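Local structure of alginate lyase, family PL7 (Zobellia galactanivorans, 4BE3) at residues D226-Q229 with Q230-T233; N247-G251 with E252-F256. The protein is an exolytic PL7 alginate lyase that probably cleaves the mannuronate and guluronate chains of alginate by beta-elimination. All blocks are in the same frame, centred on the assembly; numbering follows the deposited sequence.

Interaction 1: residues D226-Q229 with Q230-T233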
ATOM      1  N   ASP A 226      -6.189  19.351 -26.643  1.00 47.78           N
ATOM      2  CA  ASP A 226      -5.755  19.516 -25.260  1.00 45.28           C
ATOM      3  C   ASP A 226      -4.238  19.495 -25.013  1.00 40.44           C
ATOM      4  O   ASP A 226      -3.813  19.805 -23.906  1.00 34.59           O
ATOM      5  CB  ASP A 226      -6.327  18.381 -24.382  1.00 45.75           C
ATOM      6  CG  ASP A 226      -7.847  18.418 -24.252  1.00 54.31           C
ATOM      7  OD1 ASP A 226      -8.418  19.494 -24.028  1.00 50.56           O
ATOM      8  OD2 ASP A 226      -8.462  17.331 -24.370  1.00 55.90           O
ATOM      9  N   ILE A 227      -3.409  19.192 -25.999  1.00 37.78           N
ATOM     10  CA  ILE A 227      -1.967  19.222 -25.721  1.00 32.40           C
ATOM     11  C   ILE A 227      -1.528  20.642 -25.417  1.00 32.64           C
ATOM     12  O   ILE A 227      -1.775  21.554 -26.228  1.00 33.79           O
ATOM     13  CB  ILE A 227      -1.219  18.639 -26.928  1.00 36.31           C
ATOM     14  CG1 ILE A 227      -1.714  17.232 -27.247  1.00 35.07           C
ATOM     15  CG2 ILE A 227       0.331  18.822 -26.806  1.00 35.36           C
ATOM     16  CD1 ILE A 227      -0.986  16.567 -28.402  1.00 39.58           C
ATOM     17  N   PRO A 228      -0.889  20.902 -24.294  1.00 31.69           N
ATOM     18  CA  PRO A 228      -0.495  22.307 -24.060  1.00 29.26           C
ATOM     19  C   PRO A 228       0.463  22.922 -25.138  1.00 33.34           C
ATOM     20  O   PRO A 228       1.293  22.257 -25.743  1.00 28.58           O
ATOM     21  CB  PRO A 228       0.268  22.233 -22.719  1.00 32.52           C
ATOM     22  CG  PRO A 228      -0.268  21.016 -22.025  1.00 31.46           C
ATOM     23  CD  PRO A 228      -0.568  20.026 -23.154  1.00 29.38           C
ATOM     24  N   GLN A 229       0.370  24.233 -25.328  1.00 30.72           N
ATOM     25  CA  GLN A 229       1.383  24.861 -26.205  1.00 29.27           C
ATOM     26  C   GLN A 229       2.799  24.604 -25.819  1.00 29.86           C
ATOM     27  O   GLN A 229       3.707  24.550 -26.707  1.00 27.61           O
ATOM     28  CB  GLN A 229       1.114  26.402 -26.241  1.00 35.07           C
ATOM     29  CG  GLN A 229       1.810  27.109 -27.483  1.00 34.74           C
ATOM     30  CD  GLN A 229       1.193  26.720 -28.885  1.00 37.09           C
ATOM     31  OE1 GLN A 229       0.070  26.243 -28.952  1.00 40.80           O
ATOM     32  NE2 GLN A 229       1.975  26.880 -30.023  1.00 34.25           N
ATOM     33  N   GLN A 230       3.104  24.393 -24.496  1.00 25.23           N
ATOM     34  CA  GLN A 230       4.436  24.131 -24.106  1.00 23.90           C
ATOM     35  C   GLN A 230       4.951  22.880 -24.811  1.00 22.64           C
ATOM     36  O   GLN A 230       6.150  22.870 -25.145  1.00 23.62           O
ATOM     37  CB  GLN A 230       4.510  23.856 -22.554  1.00 24.06           C
ATOM     38  CG  GLN A 230       5.984  23.530 -22.139  1.00 26.11           C
ATOM     39  CD  GLN A 230       5.995  23.092 -20.644  1.00 28.32           C
ATOM     40  OE1 GLN A 230       5.848  23.979 -19.655  1.00 31.95           O
ATOM     41  NE2 GLN A 230       5.969  21.810 -20.471  1.00 22.79           N
ATOM     42  N   ILE A 231       4.070  21.898 -24.977  1.00 24.47           N
ATOM     43  CA  ILE A 231       4.508  20.579 -25.581  1.00 25.35           C
ATOM     44  C   ILE A 231       4.770  20.853 -27.099  1.00 23.60           C
ATOM     45  O   ILE A 231       5.776  20.497 -27.627  1.00 24.45           O
ATOM     46  CB  ILE A 231       3.418  19.542 -25.531  1.00 26.23           C
ATOM     47  CG1 ILE A 231       2.965  19.229 -24.066  1.00 34.49           C
ATOM     48  CG2 ILE A 231       3.859  18.280 -26.299  1.00 25.32           C
ATOM     49  CD1 ILE A 231       4.055  19.236 -23.128  1.00 26.02           C
ATOM     50  N   LYS A 232       3.853  21.591 -27.730  1.00 25.47           N
ATOM     51  CA  LYS A 232       4.014  21.836 -29.237  1.00 24.94           C
ATOM     52  C   LYS A 232       5.342  22.506 -29.423  1.00 22.33           C
ATOM     53  O   LYS A 232       6.095  22.204 -30.419  1.00 24.73           O
ATOM     54  CB  LYS A 232       2.943  22.808 -29.718  1.00 28.91           C
ATOM     55  CG  LYS A 232       1.599  22.281 -29.249  1.00 42.41           C
ATOM     56  CD  LYS A 232       0.770  21.432 -30.194  1.00 53.82           C
ATOM     57  CE  LYS A 232      -0.620  22.116 -30.282  1.00 64.97           C
ATOM     58  NZ  LYS A 232      -1.408  21.787 -31.545  1.00 82.04           N
ATOM     59  N   THR A 233       5.666  23.507 -28.568  1.00 23.41           N
ATOM     60  CA  THR A 233       6.896  24.250 -28.677  1.00 23.05           C
ATOM     61  C   THR A 233       8.131  23.379 -28.303  1.00 24.45           C
ATOM     62  O   THR A 233       9.121  23.311 -29.074  1.00 23.46           O
ATOM     63  CB  THR A 233       6.869  25.482 -27.725  1.00 26.62           C
ATOM     64  OG1 THR A 233       5.857  26.344 -28.287  1.00 31.93           O
ATOM     65  CG2 THR A 233       8.263  26.305 -27.866  1.00 33.80           C
TER
HETATM   66  O   HOH W   1       4.526  27.668 -30.147  1.00 30.22           O
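I227 and I231, four residues apart, meet where the chain enters the short helix 229-234, with P228 at the N-cap position. The side chain of I231 runs along the inner side of this helix start. Its CB sits 3.4 Å from CG2 of I227, a carbon contact tighter than usual, and also touches P228 O; its CG2 leans on that same methyl. CG1, beside the backbone N and opposite the carbonyl carbon (chi1 -60°), reaches to 3.7 Å from CD of P228 while still resting against the I227 methyl; the proline ring and the isoleucine lie side by side and point the same way. Both P228 and I231 also pack on W152 and on Y154 of strand 153-157, so the apolar side of the helix start is pressed against the protein body.

P228 brings no side-chain acceptor to the cap; the backbone carbonyls hold the first turn. P228 O accepts from I231 N at 2.9 Å, the donor standing above the carbonyl plane, and more weakly from K232 N at 3.3 Å. Q229 O receives T233 N at 2.9 Å in a bond (166°) straighter than that from I231 N (134°). K232 starts toward the loop, its CG 3.5 Å from P228 O, before bends at chi2 and chi3 lead its amine away. On the exposed side Q229 and T233 cross at about a right angle, and one water joins their polar ends: it accepts from Q229 NE2 at 2.7 Å and lies 2.6 Å from T233 OG1.

Interaction 2: residues N247-G251 with E252-F256; sequences NAYAG and EIQYF. With SRT (S,R meso-tartaric acid), chain C.
Y255 OH and O2 of the bound meso-tartaric acid share a 2.6 Å hydrogen bond in which either could be the donor, the ligand oxygen lying in the ring plane. H73 stacks on this ring and H111 meets it at a steep angle. A phenylalanine in place of Y255 would keep the ring but would probably leave tartrate O2 without this hydrogen-bonding partner. Ahead of the tyrosine, the backbone folds through two overlapping beta turns, type II' from N247 to A250 and type II from Y249 to E252. The second is closed by E252 N to Y249 O at 3.0 Å, and G251 supplies its positive phi (76°). With CG opposite the backbone N (chi1 -154°) and the chain extended beyond it, E252 crosses the Y249 side chain at a slant and brings OE1 to the CD1/CE1 edge of the ring, 3.5 Å from CD1. Ring and carboxylate stand almost perpendicular, 89° apart. S112 OG hydrogen-bonds E252 OE1, and Y249 OH bonds to the backbone O of E141. Overlapping beta turns thus lead into strand 254-258, an antiparallel strand of the PL7 jelly-roll, which carries a tyrosine into the ligand pocket.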
ATOM      1  N   ASN A 247      -8.322   7.524 -18.396  1.00 30.63           N
ATOM      2  CA  ASN A 247      -8.237   7.362 -16.918  1.00 31.57           C
ATOM      3  C   ASN A 247      -6.836   7.481 -16.394  1.00 30.16           C
ATOM      4  O   ASN A 247      -6.522   7.065 -15.227  1.00 29.61           O
ATOM      5  CB  ASN A 247      -8.814   6.041 -16.462  1.00 35.17           C
ATOM      6  CG  ASN A 247     -10.332   5.944 -16.792  1.00 46.41           C
ATOM      7  OD1 ASN A 247     -10.751   4.917 -17.288  1.00 50.63           O
ATOM      8  ND2 ASN A 247     -11.127   7.035 -16.572  1.00 44.58           N
ATOM      9  N   ALA A 248      -5.979   8.101 -17.236  1.00 29.54           N
ATOM     10  CA  ALA A 248      -4.602   8.401 -16.817  1.00 27.34           C
ATOM     11  C   ALA A 248      -3.945   7.203 -16.102  1.00 25.85           C
ATOM     12  O   ALA A 248      -3.678   6.156 -16.717  1.00 26.68           O
ATOM     13  CB  ALA A 248      -4.540   9.688 -15.935  1.00 25.62           C
ATOM     14  N   TYR A 249      -3.521   7.373 -14.829  1.00 23.07           N
ATOM     15  CA  TYR A 249      -2.744   6.300 -14.217  1.00 22.07           C
ATOM     16  C   TYR A 249      -3.722   5.479 -13.261  1.00 24.64           C
ATOM     17  O   TYR A 249      -3.210   4.820 -12.368  1.00 23.71           O
ATOM     18  CB  TYR A 249      -1.672   6.929 -13.325  1.00 21.69           C
ATOM     19  CG  TYR A 249      -0.506   7.447 -14.212  1.00 23.44           C
ATOM     20  CD1 TYR A 249       0.465   6.524 -14.656  1.00 24.44           C
ATOM     21  CD2 TYR A 249      -0.466   8.755 -14.688  1.00 22.08           C
ATOM     22  CE1 TYR A 249       1.535   6.914 -15.427  1.00 22.76           C
ATOM     23  CE2 TYR A 249       0.645   9.172 -15.466  1.00 22.83           C
ATOM     24  CZ  TYR A 249       1.586   8.277 -15.807  1.00 22.41           C
ATOM     25  OH  TYR A 249       2.673   8.590 -16.594  1.00 24.47           O
ATOM     26  N   ALA A 250      -5.053   5.739 -13.353  1.00 24.69           N
ATOM     27  CA  ALA A 250      -6.017   4.882 -12.476  1.00 26.50           C
ATOM     28  C   ALA A 250      -5.621   3.395 -12.508  1.00 27.82           C
ATOM     29  O   ALA A 250      -5.375   2.839 -13.608  1.00 26.98           O
ATOM     30  CB  ALA A 250      -7.414   5.070 -12.976  1.00 27.55           C
ATOM     31  N   GLY A 251      -5.395   2.792 -11.312  1.00 27.57           N
ATOM     32  CA  GLY A 251      -5.181   1.368 -11.201  1.00 28.87           C
ATOM     33  C   GLY A 251      -3.806   0.905 -11.646  1.00 29.28           C
ATOM     34  O   GLY A 251      -3.502  -0.286 -11.713  1.00 30.20           O
ATOM     35  N   GLU A 252      -2.946   1.840 -12.005  1.00 26.24           N
ATOM     36  CA  GLU A 252      -1.593   1.453 -12.480  1.00 26.30           C
ATOM     37  C   GLU A 252      -0.630   1.422 -11.312  1.00 24.22           C
ATOM     38  O   GLU A 252      -0.419   2.462 -10.540  1.00 26.24           O
ATOM     39  CB  GLU A 252      -1.044   2.442 -13.600  1.00 30.38           C
ATOM     40  CG  GLU A 252      -0.055   1.605 -14.434  1.00 34.99           C
ATOM     41  CD  GLU A 252       0.272   2.280 -15.696  1.00 43.98           C
ATOM     42  OE1 GLU A 252       1.203   3.195 -15.617  1.00 40.41           O
ATOM     43  OE2 GLU A 252      -0.398   2.005 -16.722  1.00 38.02           O
ATOM     44  N   ILE A 253       0.071   0.291 -11.159  1.00 23.15           N
ATOM     45  CA  ILE A 253       0.917   0.179  -9.955  1.00 22.35           C
ATOM     46  C   ILE A 253       2.154   1.077 -10.057  1.00 24.60           C
ATOM     47  O   ILE A 253       2.796   1.129 -11.096  1.00 24.42           O
ATOM     48  CB  ILE A 253       1.387  -1.249  -9.777  1.00 26.11           C
ATOM     49  CG1 ILE A 253       0.077  -2.130  -9.384  1.00 25.77           C
ATOM     50  CG2 ILE A 253       2.402  -1.431  -8.643  1.00 23.67           C
ATOM     51  CD1 ILE A 253       0.287  -3.648  -9.647  1.00 27.03           C
ATOM     52  N   GLN A 254       2.442   1.765  -8.960  1.00 21.24           N
ATOM     53  CA  GLN A 254       3.643   2.671  -8.925  1.00 26.94           C
ATOM     54  C   GLN A 254       4.291   2.770  -7.621  1.00 23.74           C
ATOM     55  O   GLN A 254       3.893   2.036  -6.666  1.00 23.28           O
ATOM     56  CB  GLN A 254       3.233   3.984  -9.238  1.00 27.07           C
ATOM     57  CG  GLN A 254       2.163   4.527  -8.493  1.00 27.92           C
ATOM     58  CD  GLN A 254       1.488   5.262  -9.656  1.00 38.97           C
ATOM     59  OE1 GLN A 254       1.491   4.832 -10.965  1.00 50.69           O
ATOM     60  NE2 GLN A 254       1.100   6.448  -9.289  1.00 35.11           N
ATOM     61  N   TYR A 255       5.419   3.507  -7.568  1.00 21.88           N
ATOM     62  CA  TYR A 255       6.119   3.604  -6.341  1.00 19.89           C
ATOM     63  C   TYR A 255       6.967   4.866  -6.316  1.00 21.25           C
ATOM     64  O   TYR A 255       7.216   5.452  -7.408  1.00 20.74           O
ATOM     65  CB  TYR A 255       7.023   2.378  -6.084  1.00 21.18           C
ATOM     66  CG  TYR A 255       8.000   2.084  -7.207  1.00 23.01           C
ATOM     67  CD1 TYR A 255       7.629   1.231  -8.242  1.00 25.63           C
ATOM     68  CD2 TYR A 255       9.327   2.605  -7.191  1.00 23.79           C
ATOM     69  CE1 TYR A 255       8.553   0.886  -9.242  1.00 28.12           C
ATOM     70  CE2 TYR A 255      10.237   2.288  -8.185  1.00 27.25           C
ATOM     71  CZ  TYR A 255       9.837   1.443  -9.221  1.00 32.02           C
ATOM     72  OH  TYR A 255      10.705   1.098 -10.229  1.00 33.82           O
ATOM     73  N   PHE A 256       7.327   5.308  -5.143  1.00 19.03           N
ATOM     74  CA  PHE A 256       8.194   6.526  -5.069  1.00 19.94           C
ATOM     75  C   PHE A 256       9.601   6.230  -5.335  1.00 21.19           C
ATOM     76  O   PHE A 256      10.105   5.099  -5.113  1.00 21.52           O
ATOM     77  CB  PHE A 256       8.162   7.165  -3.656  1.00 18.78           C
ATOM     78  CG  PHE A 256       6.831   7.820  -3.346  1.00 18.48           C
ATOM     79  CD1 PHE A 256       6.453   8.896  -4.079  1.00 17.75           C
ATOM     80  CD2 PHE A 256       5.968   7.375  -2.294  1.00 18.54           C
ATOM     81  CE1 PHE A 256       5.255   9.614  -3.810  1.00 18.56           C
ATOM     82  CE2 PHE A 256       4.787   8.107  -1.925  1.00 18.91           C
ATOM     83  CZ  PHE A 256       4.384   9.195  -2.759  1.00 20.10           C
TER
HETATM   84  O1  SRT C 400      13.299   2.939 -14.061  0.60 26.28           O
HETATM   85  O11 SRT C 400      12.938   4.096 -12.099  0.60 25.45           O
HETATM   86  C1  SRT C 400      13.287   3.135 -12.814  0.60 26.27           C
HETATM   87  C2  SRT C 400      13.884   2.175 -11.843  0.60 32.90           C
HETATM   88  O2  SRT C 400      13.135   1.841 -10.654  0.60 26.15           O
HETATM   89  C3  SRT C 400      15.152   1.469 -12.250  0.60 28.52           C
HETATM   90  O3  SRT C 400      15.890   2.522 -11.793  0.60 24.81           O
HETATM   91  C4  SRT C 400      15.459   0.161 -11.673  0.60 31.08           C
HETATM   92  O4  SRT C 400      16.315   0.023 -10.807  0.60 31.20           O
HETATM   93  O41 SRT C 400      14.749  -0.807 -11.942  0.60 30.58           O

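Overall arrangement
Both interactions are local and partly buried, and they follow one another along the chain, with centres about 23 Å apart and nearest atoms about 11 Å apart. Interaction 1 belongs to helix 229-234, at the outside of the fold: an apolar inner side faces the protein, while a hydrated outer side carries the exposed glutamine, lysine and threonine. Interaction 2 leads instead into strand 254-258, which is paired with strands 65-70 and 104-112 in the larger sheet; there the tyrosine and glutamate are buried and their polar ends are held by other parts of the chain. Of the two, 247-256 alone contributes to the tartrate pocket, whereas 226-233 is structural packing.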